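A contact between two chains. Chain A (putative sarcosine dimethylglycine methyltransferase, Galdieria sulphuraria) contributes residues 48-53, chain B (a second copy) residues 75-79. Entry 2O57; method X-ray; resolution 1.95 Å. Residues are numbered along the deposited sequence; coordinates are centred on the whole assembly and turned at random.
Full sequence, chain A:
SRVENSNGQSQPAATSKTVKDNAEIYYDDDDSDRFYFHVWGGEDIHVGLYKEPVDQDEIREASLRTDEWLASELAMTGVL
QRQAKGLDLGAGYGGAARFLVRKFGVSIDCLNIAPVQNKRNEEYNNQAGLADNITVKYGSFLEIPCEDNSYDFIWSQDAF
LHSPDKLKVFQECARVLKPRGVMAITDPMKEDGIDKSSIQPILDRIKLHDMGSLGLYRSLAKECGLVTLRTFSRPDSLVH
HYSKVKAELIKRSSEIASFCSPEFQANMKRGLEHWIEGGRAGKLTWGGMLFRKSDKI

Chain A, residues 48-53: GLYKEP
Chain B 75-79: AMTGV

The contact turns on one residue, the selenomethionine Met B76, which binds chain A at both ends: its carbonyl oxygen accepts the sole direct hydrogen bond between the stretches, while its side chain folds back along the chain A backbone. Of the 267 Å² buried between the stretches, both sides summed, Met B76 accounts for 106 Å².

The hydrogen bond runs from Glu A52 N to Met B76 O, with 2.8 Å between N and O and an angle of 172° at the hydrogen, so it is short and nearly linear. Met B76 O also lies 3.5 Å from Lys A51 CA, with 138° at the hydrogen, a CA-H...O contact that supplements the stronger bond. The register that accompanies them places Lys A51 CA 4.5 Å from Met B76 CA, and Glu A52 CA 5.1 Å from Gly B78 CA. The pairing rises on both chains together, so the two segments run broadly the same way there.

Chain A is extended without regular secondary structure. From Leu A49 to Glu A52, phi/psi runs -102/110, -97/143, -103/133 and -70/144, and the peptide bond before Pro A53 is cis. Chain B comes in on the end of a helix: Ala B75 is at -49/-38, Met B76 at -64/-26 and Thr B77 at -81/-9, after which Gly B78 leaves helical angles at 89/0. A bond from Gly B78 N to Ala B75 O, 3.0 Å, closes this turn. Glycine fits on two counts. At these angles a CB would be jammed against the preceding carbonyl oxygen, and an ideal CB on Gly B78 would also lie a tight 3.1 Å from Glu A52 CB.

The CA-to-CB bond of Met B76 points sideways, but chi angles of -63°, -75° and -76° (m, m, m) bring its end nearer chain A. Met B76 CE reaches 3.3 Å from Tyr A50 O and 3.5 Å from Leu A49 O, and makes an apolar contact with Leu A49 CB at 4.2 Å. Met B76 SE is 4.2 Å from Lys A51 CB. A long, flexible, unbranched side chain can follow the backbone in this way.

Glu A52 directs CB toward chain B, then turns its end away (chi1 -66°, m; chi2 -82°, m; chi3 7°). The methylene Glu A52 CG packs 3.3 Å from Thr B77 O, and OE1 is hydrogen-bonded to a residue flanking one of the stretches. Lys A51, its CA-to-CB bond sideways and its chi angles all t (176°, 172°, 173°, 174°), leads its amine away, consistent with its exposed position. The CA-to-CB bond of Leu A49 also points sideways, with chi1 -64° (m) and chi2 177° (t). That of Tyr A50 points away (chi1 -68°, m; chi2 -91°); the residue is buried, its OH hydrogen-bonded elsewhere in the structure. The CA-to-CB bond of Thr B77 likewise points away, with chi1 67° (p).

One water adds a bridge between backbones, donating to Glu A52 O at 2.7 Å and to Ala B75 O at 3.2 Å. Ala B75 O thus receives both this water and Gly B78 N.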

ATOM      1  N   GLY A  48     -10.407   1.322   8.205  1.00 10.61           N
ATOM      2  CA  GLY A  48      -9.301   1.220   9.130  1.00 10.63           C
ATOM      3  C   GLY A  48      -8.220   0.223   8.727  1.00 10.86           C
ATOM      4  O   GLY A  48      -8.441  -0.643   7.878  1.00 11.45           O
ATOM      5  N   LEU A  49      -7.063   0.362   9.367  1.00 10.76           N
ATOM      6  CA  LEU A  49      -6.008  -0.647   9.314  1.00 10.87           C
ATOM      7  C   LEU A  49      -6.090  -1.429  10.653  1.00 10.13           C
ATOM      8  O   LEU A  49      -5.809  -0.883  11.722  1.00 10.96           O
ATOM      9  CB  LEU A  49      -4.632   0.016   9.095  1.00 11.63           C
ATOM     10  CG  LEU A  49      -4.359   0.782   7.777  1.00 10.98           C
ATOM     11  CD1 LEU A  49      -2.926   1.394   7.863  1.00 12.92           C
ATOM     12  CD2 LEU A  49      -4.532  -0.175   6.563  1.00 12.00           C
ATOM     13  N   TYR A  50      -6.534  -2.687  10.586  1.00  9.77           N
ATOM     14  CA  TYR A  50      -6.853  -3.505  11.783  1.00 10.04           C
ATOM     15  C   TYR A  50      -5.717  -4.446  12.229  1.00 11.37           C
ATOM     16  O   TYR A  50      -4.981  -4.986  11.405  1.00 11.49           O
ATOM     17  CB  TYR A  50      -8.153  -4.300  11.588  1.00  9.98           C
ATOM     18  CG  TYR A  50      -9.335  -3.355  11.548  1.00 10.57           C
ATOM     19  CD1 TYR A  50     -10.021  -3.026  12.736  1.00 10.56           C
ATOM     20  CD2 TYR A  50      -9.748  -2.774  10.344  1.00  8.79           C
ATOM     21  CE1 TYR A  50     -11.102  -2.129  12.744  1.00 12.42           C
ATOM     22  CE2 TYR A  50     -10.832  -1.837  10.334  1.00  9.33           C
ATOM     23  CZ  TYR A  50     -11.506  -1.537  11.527  1.00 11.97           C
ATOM     24  OH  TYR A  50     -12.541  -0.624  11.495  1.00 10.38           O
ATOM     25  N   LYS A  51      -5.566  -4.603  13.540  1.00 11.89           N
ATOM     26  CA  LYS A  51      -4.524  -5.456  14.127  1.00 14.89           C
ATOM     27  C   LYS A  51      -5.223  -6.743  14.565  1.00 14.31           C
ATOM     28  O   LYS A  51      -6.262  -6.668  15.202  1.00 12.90           O
ATOM     29  CB  LYS A  51      -3.944  -4.745  15.353  1.00 13.86           C
ATOM     30  CG  LYS A  51      -2.918  -5.524  16.152  1.00 19.30           C
ATOM     31  CD  LYS A  51      -2.297  -4.601  17.236  1.00 19.47           C
ATOM     32  CE  LYS A  51      -1.362  -5.381  18.193  1.00 27.84           C
ATOM     33  NZ  LYS A  51      -0.635  -4.460  19.171  1.00 28.03           N
ATOM     34  N   GLU A  52      -4.672  -7.907  14.237  1.00 14.82           N
ATOM     35  CA  GLU A  52      -5.207  -9.193  14.762  1.00 16.71           C
ATOM     36  C   GLU A  52      -4.945  -9.367  16.249  1.00 16.86           C
ATOM     37  O   GLU A  52      -3.898  -8.919  16.722  1.00 17.75           O
ATOM     38  CB  GLU A  52      -4.587 -10.377  14.011  1.00 17.51           C
ATOM     39  CG  GLU A  52      -5.014 -10.404  12.557  1.00 21.38           C
ATOM     40  CD  GLU A  52      -6.391 -11.053  12.355  1.00 25.04           C
ATOM     41  OE1 GLU A  52      -7.079 -11.372  13.361  1.00 22.81           O
ATOM     42  OE2 GLU A  52      -6.791 -11.216  11.178  1.00 27.44           O
ATOM     43  N   PRO A  53      -5.895  -9.984  17.015  1.00 16.11           N
ATOM     44  CA  PRO A  53      -7.243 -10.439  16.615  1.00 15.30           C
ATOM     45  C   PRO A  53      -8.210  -9.269  16.410  1.00 14.37           C
ATOM     46  O   PRO A  53      -8.432  -8.425  17.315  1.00 12.96           O
ATOM     47  CB  PRO A  53      -7.690 -11.352  17.769  1.00 15.96           C
ATOM     48  CG  PRO A  53      -6.868 -10.876  18.985  1.00 16.65           C
ATOM     49  CD  PRO A  53      -5.586 -10.276  18.432  1.00 16.77           C
TER
ATOM     50  N   ALA B  75       3.440  -7.553  11.168  1.00 13.68           N
ATOM     51  CA  ALA B  75       3.017  -7.503  12.563  1.00 13.72           C
ATOM     52  C   ALA B  75       1.496  -7.410  12.748  1.00 13.89           C
ATOM     53  O   ALA B  75       0.954  -7.987  13.687  1.00 13.02           O
ATOM     54  CB  ALA B  75       3.725  -6.350  13.352  1.00 13.05           C
HETATM   55  N   MSE B  76       0.822  -6.656  11.870  1.00 14.68           N
HETATM   56  CA  MSE B  76      -0.627  -6.408  11.983  1.00 14.15           C
HETATM   57  C   MSE B  76      -1.443  -7.684  11.830  1.00 14.42           C
HETATM   58  O   MSE B  76      -2.543  -7.768  12.374  1.00 12.37           O
HETATM   59  CB  MSE B  76      -1.065  -5.349  10.969  1.00 14.24           C
HETATM   60  CG  MSE B  76      -0.389  -3.977  11.250  1.00 15.73           C
HETATM   61 SE   MSE B  76      -1.156  -3.100  12.749  1.00 19.30          SE
HETATM   62  CE  MSE B  76      -2.733  -2.558  11.841  1.00 18.78           C
ATOM     63  N   THR B  77      -0.889  -8.676  11.113  1.00 13.44           N
ATOM     64  CA  THR B  77      -1.588  -9.937  10.846  1.00 13.80           C
ATOM     65  C   THR B  77      -1.464 -10.862  12.059  1.00 14.05           C
ATOM     66  O   THR B  77      -2.100 -11.926  12.123  1.00 14.04           O
ATOM     67  CB  THR B  77      -0.969 -10.678   9.632  1.00 14.37           C
ATOM     68  OG1 THR B  77       0.359 -11.107   9.984  1.00 14.52           O
ATOM     69  CG2 THR B  77      -0.956  -9.806   8.368  1.00 12.82           C
ATOM     70  N   GLY B  78      -0.628 -10.459  13.020  1.00 13.29           N
ATOM     71  CA  GLY B  78      -0.531 -11.157  14.289  1.00 14.45           C
ATOM     72  C   GLY B  78       0.478 -12.287  14.362  1.00 15.27           C
ATOM     73  O   GLY B  78       0.625 -12.907  15.419  1.00 14.86           O
ATOM     74  N   VAL B  79       1.194 -12.550  13.261  1.00 14.93           N
ATOM     75  CA  VAL B  79       2.094 -13.721  13.208  1.00 16.65           C
ATOM     76  C   VAL B  79       3.436 -13.511  13.895  1.00 17.21           C
ATOM     77  O   VAL B  79       4.181 -14.489  14.069  1.00 18.23           O
ATOM     78  CB  VAL B  79       2.412 -14.174  11.748  1.00 15.77           C
ATOM     79  CG1 VAL B  79       1.129 -14.574  11.036  1.00 16.19           C
ATOM     80  CG2 VAL B  79       3.134 -13.054  10.953  1.00 15.18           C
TER
HETATM   81  O   HOH W   1      -1.362  -8.542  15.884  1.00 30.89           O